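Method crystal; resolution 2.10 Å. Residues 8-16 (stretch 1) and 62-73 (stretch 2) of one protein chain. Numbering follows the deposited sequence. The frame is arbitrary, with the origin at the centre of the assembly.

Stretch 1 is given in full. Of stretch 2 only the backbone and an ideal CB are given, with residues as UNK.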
ATOM      1  N   LYS A   8       5.113   4.160  -3.423  1.00 26.37           N
ATOM      2  CA  LYS A   8       6.065   3.856  -4.475  1.00 27.86           C
ATOM      3  C   LYS A   8       5.899   2.386  -4.835  1.00 25.88           C
ATOM      4  O   LYS A   8       6.187   1.509  -4.020  1.00 28.65           O
ATOM      5  CB  LYS A   8       7.485   4.153  -4.000  1.00 27.58           C
ATOM      6  CG  LYS A   8       8.560   3.830  -5.038  1.00 31.56           C
ATOM      7  CD  LYS A   8       9.929   3.669  -4.397  1.00 30.27           C
ATOM      8  CE  LYS A   8      11.015   3.592  -5.465  1.00 35.70           C
ATOM      9  NZ  LYS A   8      12.266   3.026  -4.926  1.00 33.10           N
ATOM     10  N   ILE A   9       5.448   2.110  -6.055  1.00 24.30           N
ATOM     11  CA  ILE A   9       5.250   0.749  -6.526  1.00 25.97           C
ATOM     12  C   ILE A   9       6.245   0.461  -7.644  1.00 27.57           C
ATOM     13  O   ILE A   9       6.285   1.185  -8.644  1.00 26.95           O
ATOM     14  CB  ILE A   9       3.810   0.524  -7.015  1.00 27.68           C
ATOM     15  CG1 ILE A   9       2.803   0.852  -5.907  1.00 27.26           C
ATOM     16  CG2 ILE A   9       3.646  -0.920  -7.474  1.00 24.74           C
ATOM     17  CD1 ILE A   9       1.365   0.700  -6.349  1.00 27.73           C
ATOM     18  N   ASP A  10       7.038  -0.601  -7.479  1.00 28.61           N
ATOM     19  CA  ASP A  10       7.971  -1.002  -8.530  1.00 25.99           C
ATOM     20  C   ASP A  10       7.223  -1.201  -9.844  1.00 30.75           C
ATOM     21  O   ASP A  10       6.207  -1.899  -9.894  1.00 31.84           O
ATOM     22  CB  ASP A  10       8.696  -2.294  -8.151  1.00 29.85           C
ATOM     23  CG  ASP A  10       9.782  -2.092  -7.115  1.00 29.58           C
ATOM     24  OD1 ASP A  10      10.124  -0.936  -6.804  1.00 34.02           O
ATOM     25  OD2 ASP A  10      10.321  -3.110  -6.639  1.00 37.05           O
ATOM     26  N   GLY A  11       7.715  -0.568 -10.904  1.00 34.24           N
ATOM     27  CA  GLY A  11       7.106  -0.697 -12.208  1.00 29.84           C
ATOM     28  C   GLY A  11       5.788   0.026 -12.398  1.00 34.95           C
ATOM     29  O   GLY A  11       5.249   0.005 -13.509  1.00 36.28           O
ATOM     30  N   ILE A  12       5.250   0.670 -11.365  1.00 31.10           N
ATOM     31  CA  ILE A  12       3.972   1.369 -11.487  1.00 29.27           C
ATOM     32  C   ILE A  12       4.134   2.784 -10.960  1.00 30.99           C
ATOM     33  O   ILE A  12       3.803   3.076  -9.805  1.00 31.80           O
ATOM     34  CB  ILE A  12       2.841   0.626 -10.749  1.00 27.07           C
ATOM     35  CG1 ILE A  12       2.650  -0.760 -11.353  1.00 27.87           C
ATOM     36  CG2 ILE A  12       1.514   1.371 -10.871  1.00 28.47           C
ATOM     37  CD1 ILE A  12       1.519  -1.534 -10.763  1.00 30.16           C
ATOM     38  N   ASP A  13       4.646   3.670 -11.806  1.00 30.66           N
ATOM     39  CA  ASP A  13       4.798   5.063 -11.435  1.00 29.39           C
ATOM     40  C   ASP A  13       3.451   5.737 -11.249  1.00 31.31           C
ATOM     41  O   ASP A  13       2.477   5.451 -11.952  1.00 30.59           O
ATOM     42  CB  ASP A  13       5.572   5.833 -12.501  1.00 31.93           C
ATOM     43  CG  ASP A  13       7.024   5.443 -12.555  1.00 36.16           C
ATOM     44  OD1 ASP A  13       7.470   4.690 -11.663  1.00 35.15           O
ATOM     45  OD2 ASP A  13       7.715   5.907 -13.482  1.00 38.90           O
ATOM     46  N   GLY A  14       3.416   6.653 -10.301  1.00 31.63           N
ATOM     47  CA  GLY A  14       2.361   7.609 -10.180  1.00 27.27           C
ATOM     48  C   GLY A  14       2.755   8.947 -10.763  1.00 30.36           C
ATOM     49  O   GLY A  14       3.579   9.039 -11.680  1.00 32.48           O
ATOM     50  N   GLU A  15       2.207  10.001 -10.187  1.00 32.15           N
ATOM     51  CA  GLU A  15       2.210  11.304 -10.814  1.00 35.86           C
ATOM     52  C   GLU A  15       2.795  12.391  -9.933  1.00 35.70           C
ATOM     53  O   GLU A  15       2.903  13.531 -10.385  1.00 36.24           O
ATOM     54  CB  GLU A  15       0.770  11.680 -11.183  1.00 35.08           C
ATOM     55  CG  GLU A  15       0.596  12.395 -12.467  1.00 37.36           C
ATOM     56  CD  GLU A  15      -0.855  12.466 -12.834  1.00 33.73           C
ATOM     57  OE1 GLU A  15      -1.388  11.468 -13.355  1.00 33.03           O
ATOM     58  OE2 GLU A  15      -1.472  13.507 -12.547  1.00 47.70           O
ATOM     59  N   SER A  16       3.164  12.073  -8.693  1.00 31.25           N
ATOM     60  CA  SER A  16       3.502  13.105  -7.725  1.00 36.43           C
ATOM     61  C   SER A  16       4.630  13.994  -8.224  1.00 38.70           C
ATOM     62  O   SER A  16       5.575  13.533  -8.868  1.00 35.32           O
ATOM     63  CB  SER A  16       3.915  12.480  -6.393  1.00 32.15           C
ATOM     64  OG  SER A  16       4.209  13.506  -5.474  1.00 33.06           O
ATOM     65  N   UNK A  62      -7.758   8.991  -9.802  1.00 23.74           N
ATOM     66  CA  UNK A  62      -7.354   8.282 -11.010  1.00 25.83           C
ATOM     67  C   UNK A  62      -6.216   9.055 -11.646  1.00 25.73           C
ATOM     68  O   UNK A  62      -6.293  10.277 -11.811  1.00 30.00           O
ATOM     69  CB  UNK A  62      -8.522   8.116 -11.984  1.00 25.83           C
ATOM     70  N   UNK A  63      -5.122   8.366 -11.935  1.00 25.73           N
ATOM     71  CA  UNK A  63      -3.905   9.084 -12.294  1.00 27.78           C
ATOM     72  C   UNK A  63      -3.054   8.186 -13.183  1.00 28.98           C
ATOM     73  O   UNK A  63      -3.527   7.155 -13.669  1.00 26.42           O
ATOM     74  CB  UNK A  63      -3.129   9.517 -11.048  1.00 27.78           C
ATOM     75  N   UNK A  64      -1.781   8.567 -13.368  1.00 29.20           N
ATOM     76  CA  UNK A  64      -0.904   7.852 -14.290  1.00 30.98           C
ATOM     77  C   UNK A  64      -0.734   6.380 -13.911  1.00 29.57           C
ATOM     78  O   UNK A  64      -0.459   5.549 -14.780  1.00 27.51           O
ATOM     79  CB  UNK A  64       0.465   8.534 -14.338  1.00 30.98           C
ATOM     80  N   UNK A  65      -0.887   6.032 -12.632  1.00 29.48           N
ATOM     81  CA  UNK A  65      -0.709   4.635 -12.240  1.00 26.42           C
ATOM     82  C   UNK A  65      -1.893   3.765 -12.633  1.00 25.44           C
ATOM     83  O   UNK A  65      -1.735   2.547 -12.776  1.00 23.75           O
ATOM     84  CB  UNK A  65      -0.483   4.540 -10.730  1.00 26.42           C
ATOM     85  N   UNK A  66      -3.063   4.375 -12.837  1.00 25.25           N
ATOM     86  CA  UNK A  66      -4.292   3.600 -12.970  1.00 23.54           C
ATOM     87  C   UNK A  66      -4.258   2.594 -14.113  1.00 24.25           C
ATOM     88  O   UNK A  66      -4.573   1.416 -13.869  1.00 26.78           O
ATOM     89  CB  UNK A  66      -5.476   4.548 -13.168  1.00 23.54           C
ATOM     90  N   UNK A  67      -3.890   2.950 -15.351  1.00 24.41           N
ATOM     91  CA  UNK A  67      -3.857   1.916 -16.400  1.00 24.10           C
ATOM     92  C   UNK A  67      -2.896   0.790 -16.080  1.00 27.14           C
ATOM     93  O   UNK A  67      -3.163  -0.365 -16.436  1.00 24.37           O
ATOM     94  CB  UNK A  67      -3.472   2.539 -17.743  1.00 24.10           C
ATOM     95  N   UNK A  68      -1.790   1.080 -15.391  1.00 27.63           N
ATOM     96  CA  UNK A  68      -0.852   0.014 -15.068  1.00 26.65           C
ATOM     97  C   UNK A  68      -1.315  -0.821 -13.889  1.00 27.08           C
ATOM     98  O   UNK A  68      -1.068  -2.030 -13.868  1.00 27.52           O
ATOM     99  CB  UNK A  68       0.530   0.601 -14.773  1.00 26.65           C
ATOM    100  N   UNK A  69      -1.973  -0.217 -12.898  1.00 29.11           N
ATOM    101  CA  UNK A  69      -2.616  -1.034 -11.868  1.00 24.28           C
ATOM    102  C   UNK A  69      -3.626  -1.993 -12.498  1.00 22.68           C
ATOM    103  O   UNK A  69      -3.634  -3.187 -12.195  1.00 23.35           O
ATOM    104  CB  UNK A  69      -3.304  -0.145 -10.830  1.00 24.28           C
ATOM    105  N   UNK A  70      -4.477  -1.481 -13.396  1.00 23.98           N
ATOM    106  CA  UNK A  70      -5.381  -2.341 -14.159  1.00 23.28           C
ATOM    107  C   UNK A  70      -4.630  -3.466 -14.874  1.00 24.23           C
ATOM    108  O   UNK A  70      -4.997  -4.645 -14.775  1.00 26.43           O
ATOM    109  CB  UNK A  70      -6.161  -1.508 -15.178  1.00 23.28           C
ATOM    110  N   UNK A  71      -3.578  -3.116 -15.610  1.00 24.60           N
ATOM    111  CA  UNK A  71      -2.845  -4.107 -16.393  1.00 26.01           C
ATOM    112  C   UNK A  71      -2.239  -5.199 -15.507  1.00 26.91           C
ATOM    113  O   UNK A  71      -2.382  -6.392 -15.793  1.00 28.20           O
ATOM    114  CB  UNK A  71      -1.743  -3.422 -17.203  1.00 26.01           C
ATOM    115  N   UNK A  72      -1.575  -4.810 -14.402  1.00 27.74           N
ATOM    116  CA  UNK A  72      -1.015  -5.799 -13.480  1.00 27.28           C
ATOM    117  C   UNK A  72      -2.101  -6.661 -12.861  1.00 27.48           C
ATOM    118  O   UNK A  72      -1.883  -7.846 -12.598  1.00 25.67           O
ATOM    119  CB  UNK A  72      -0.212  -5.105 -12.378  1.00 27.28           C
ATOM    120  N   UNK A  73      -3.271  -6.071 -12.592  1.00 27.65           N
ATOM    121  CA  UNK A  73      -4.356  -6.839 -11.996  1.00 23.59           C
ATOM    122  C   UNK A  73      -4.843  -7.913 -12.959  1.00 28.08           C
ATOM    123  O   UNK A  73      -5.059  -9.066 -12.569  1.00 24.89           O
ATOM    124  CB  UNK A  73      -5.511  -5.918 -11.598  1.00 23.59           C
TER

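Position 62 precedes the contact. Its CA-to-CB bond points away from stretch 1, with nothing of that stretch near the ideal CB, so almost any residue would suit; the deposited one is Ile62, which takes no part.

At position 63 the backbone is extended (phi/psi -153/-166) and a type I turn follows, running to position 66. The CB points toward stretch 1 and lies 3.5 Å from Glu15 OE1. A short acceptor able to fold back onto the free amides of the turn fits best: aspartate, asparagine, serine or threonine. The residue is Asp63, chi1 p. Its OD1 accepts from the N of residue 65 at 2.9 Å, a capping bond ahead of the helix, while OD2 accepts at 2.7 Å from a water that in turn accepts from Glu15 N at 2.9 Å.

Position 64 offers its own amide: N donates to Glu15 OE1 at 2.9 Å, a bond any residue but proline could make. The CB points toward stretch 1, near Glu15 OE1 and the carbonyls of Asp13 and Gly14, with open space beyond. A long polar or basic chain is plausible. Arg64 lies along this edge, its CD 3.4 Å from Gly14 O and 4.3 Å from Asp13 CB; no salt bridge across the contact is formed.

Position 65 is the tight one. Its ideal CB sits 3.3 Å from Asp13 O, 3.7 Å from Ile12 CG2 and 4.2 Å from Gly14 CA, so something small is called for, alanine, glycine or perhaps serine. Ala65 packs its methyl on Ile12, where the CA atoms of the two stretches come closest, Ala65 CA lying 4.7 Å from Gly14 CA.

Position 66 points away and 67 is out of reach, so stretch 1 asks nothing of either. At 66 a small polar chain could answer the turn's amides; at 67, early in the helix with phi -60, proline is among many that fit. Ser66 accepts from Asp63 N at OG (3.2 Å), tying off the turn; the other residue is Pro67.

Position 68 faces Ile12 CG2 at 4.1 Å from its ideal CB, with Gly11 O at 4.9 Å. Either an apolar or a polar chain could serve. Asn68 brushes Ile12 with its CB, and its ND2 donates at 3.0 Å to a water that also donates to Asp13 O, at 2.7 Å.

At 69 the CB points sideways, 5.0 Å from Ile12 CD1, leaving room for a branched apolar chain. Leu69 brings CD2 to 3.9 Å from Ile12 CD1 and 4.1 Å from Ile9 CD1.

Positions 70 and 73 are out of reach; 71 points toward stretch 1 but meets nothing within 5.5 Å of its ideal CB. Any helix-tolerant residue would do. They are Phe70, Cys73 and Lys71, whose NZ donates to Asn68 OD1 at 3.1 Å.

Position 72 points toward stretch 1, 4.3 Å from Ile12 CD1; a large apolar or aromatic chain would cover that methyl. Tyr72 lays a ring face on it, Ile12 CD1 standing 3.9 Å from the ring centroid, while OH reaches a water (2.8 Å) that donates to Asp10 O (2.9 Å). A CB on Gly11 would clash with that hydroxyl.

Stretch 2, residues 62-73: IDRASPNLFKYC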
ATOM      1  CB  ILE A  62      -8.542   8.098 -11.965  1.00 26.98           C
ATOM      2  CG1 ILE A  62      -9.589   7.188 -11.316  1.00 22.93           C
ATOM      3  CG2 ILE A  62      -8.041   7.524 -13.309  1.00 24.26           C
ATOM      4  CD1 ILE A  62     -10.871   7.019 -12.111  1.00 23.74           C
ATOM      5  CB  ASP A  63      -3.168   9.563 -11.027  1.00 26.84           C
ATOM      6  CG  ASP A  63      -2.746   8.416 -10.107  1.00 26.02           C
ATOM      7  OD1 ASP A  63      -2.594   7.272 -10.584  1.00 22.56           O
ATOM      8  OD2 ASP A  63      -2.553   8.677  -8.893  1.00 27.95           O
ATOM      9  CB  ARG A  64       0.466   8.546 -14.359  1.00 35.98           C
ATOM     10  CG  ARG A  64       1.517   7.779 -15.168  1.00 43.37           C
ATOM     11  CD  ARG A  64       2.944   8.238 -14.880  1.00 45.16           C
ATOM     12  NE  ARG A  64       3.339   9.376 -15.703  1.00 55.53           N
ATOM     13  CZ  ARG A  64       3.899   9.276 -16.907  1.00 58.73           C
ATOM     14  NH1 ARG A  64       4.132   8.086 -17.442  1.00 58.35           N
ATOM     15  NH2 ARG A  64       4.227  10.369 -17.582  1.00 60.50           N
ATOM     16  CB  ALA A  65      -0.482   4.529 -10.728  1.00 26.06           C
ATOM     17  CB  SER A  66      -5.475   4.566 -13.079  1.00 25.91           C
ATOM     18  OG  SER A  66      -5.662   5.248 -11.861  1.00 25.45           O
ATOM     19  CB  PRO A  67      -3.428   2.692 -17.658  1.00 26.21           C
ATOM     20  CG  PRO A  67      -3.728   4.129 -17.359  1.00 25.86           C
ATOM     21  CD  PRO A  67      -3.460   4.257 -15.878  1.00 26.21           C
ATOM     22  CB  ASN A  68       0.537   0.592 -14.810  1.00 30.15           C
ATOM     23  CG  ASN A  68       1.310   0.797 -16.093  1.00 35.29           C
ATOM     24  OD1 ASN A  68       1.271  -0.047 -16.978  1.00 37.73           O
ATOM     25  ND2 ASN A  68       1.989   1.926 -16.211  1.00 37.60           N
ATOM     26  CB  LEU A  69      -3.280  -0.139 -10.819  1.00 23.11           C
ATOM     27  CG  LEU A  69      -2.325   0.710  -9.984  1.00 22.57           C
ATOM     28  CD1 LEU A  69      -3.090   1.794  -9.289  1.00 20.62           C
ATOM     29  CD2 LEU A  69      -1.618  -0.175  -8.949  1.00 24.93           C
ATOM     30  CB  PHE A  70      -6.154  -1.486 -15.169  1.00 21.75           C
ATOM     31  CG  PHE A  70      -6.995  -2.284 -16.125  1.00 24.58           C
ATOM     32  CD1 PHE A  70      -8.275  -2.682 -15.773  1.00 22.43           C
ATOM     33  CD2 PHE A  70      -6.506  -2.632 -17.380  1.00 24.86           C
ATOM     34  CE1 PHE A  70      -9.052  -3.424 -16.655  1.00 27.02           C
ATOM     35  CE2 PHE A  70      -7.279  -3.378 -18.266  1.00 25.76           C
ATOM     36  CZ  PHE A  70      -8.551  -3.771 -17.905  1.00 23.96           C
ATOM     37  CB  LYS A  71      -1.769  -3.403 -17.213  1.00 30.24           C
ATOM     38  CG  LYS A  71      -0.546  -4.240 -17.529  1.00 33.87           C
ATOM     39  CD  LYS A  71       0.143  -3.645 -18.720  1.00 38.27           C
ATOM     40  CE  LYS A  71       1.614  -3.844 -18.599  1.00 47.31           C
ATOM     41  NZ  LYS A  71       2.105  -2.944 -17.512  1.00 51.80           N
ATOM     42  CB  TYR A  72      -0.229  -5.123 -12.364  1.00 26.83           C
ATOM     43  CG  TYR A  72       1.220  -4.852 -12.657  1.00 28.86           C
ATOM     44  CD1 TYR A  72       1.606  -3.970 -13.664  1.00 29.89           C
ATOM     45  CD2 TYR A  72       2.212  -5.452 -11.892  1.00 28.34           C
ATOM     46  CE1 TYR A  72       2.948  -3.714 -13.900  1.00 32.12           C
ATOM     47  CE2 TYR A  72       3.543  -5.194 -12.119  1.00 28.38           C
ATOM     48  CZ  TYR A  72       3.904  -4.328 -13.121  1.00 26.49           C
ATOM     49  OH  TYR A  72       5.230  -4.067 -13.346  1.00 35.44           O
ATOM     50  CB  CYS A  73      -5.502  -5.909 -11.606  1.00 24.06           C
ATOM     51  SG  CYS A  73      -6.861  -6.738 -10.727  1.00 28.46           S
TER
HETATM   52  O   HOH W   1       6.802  -4.511 -11.052  1.00 33.27           O
HETATM   53  O   HOH W   2       2.123   4.238 -14.340  1.00 33.93           O
HETATM   54  O   HOH W   3      -0.169   9.862  -8.449  1.00 35.77           O
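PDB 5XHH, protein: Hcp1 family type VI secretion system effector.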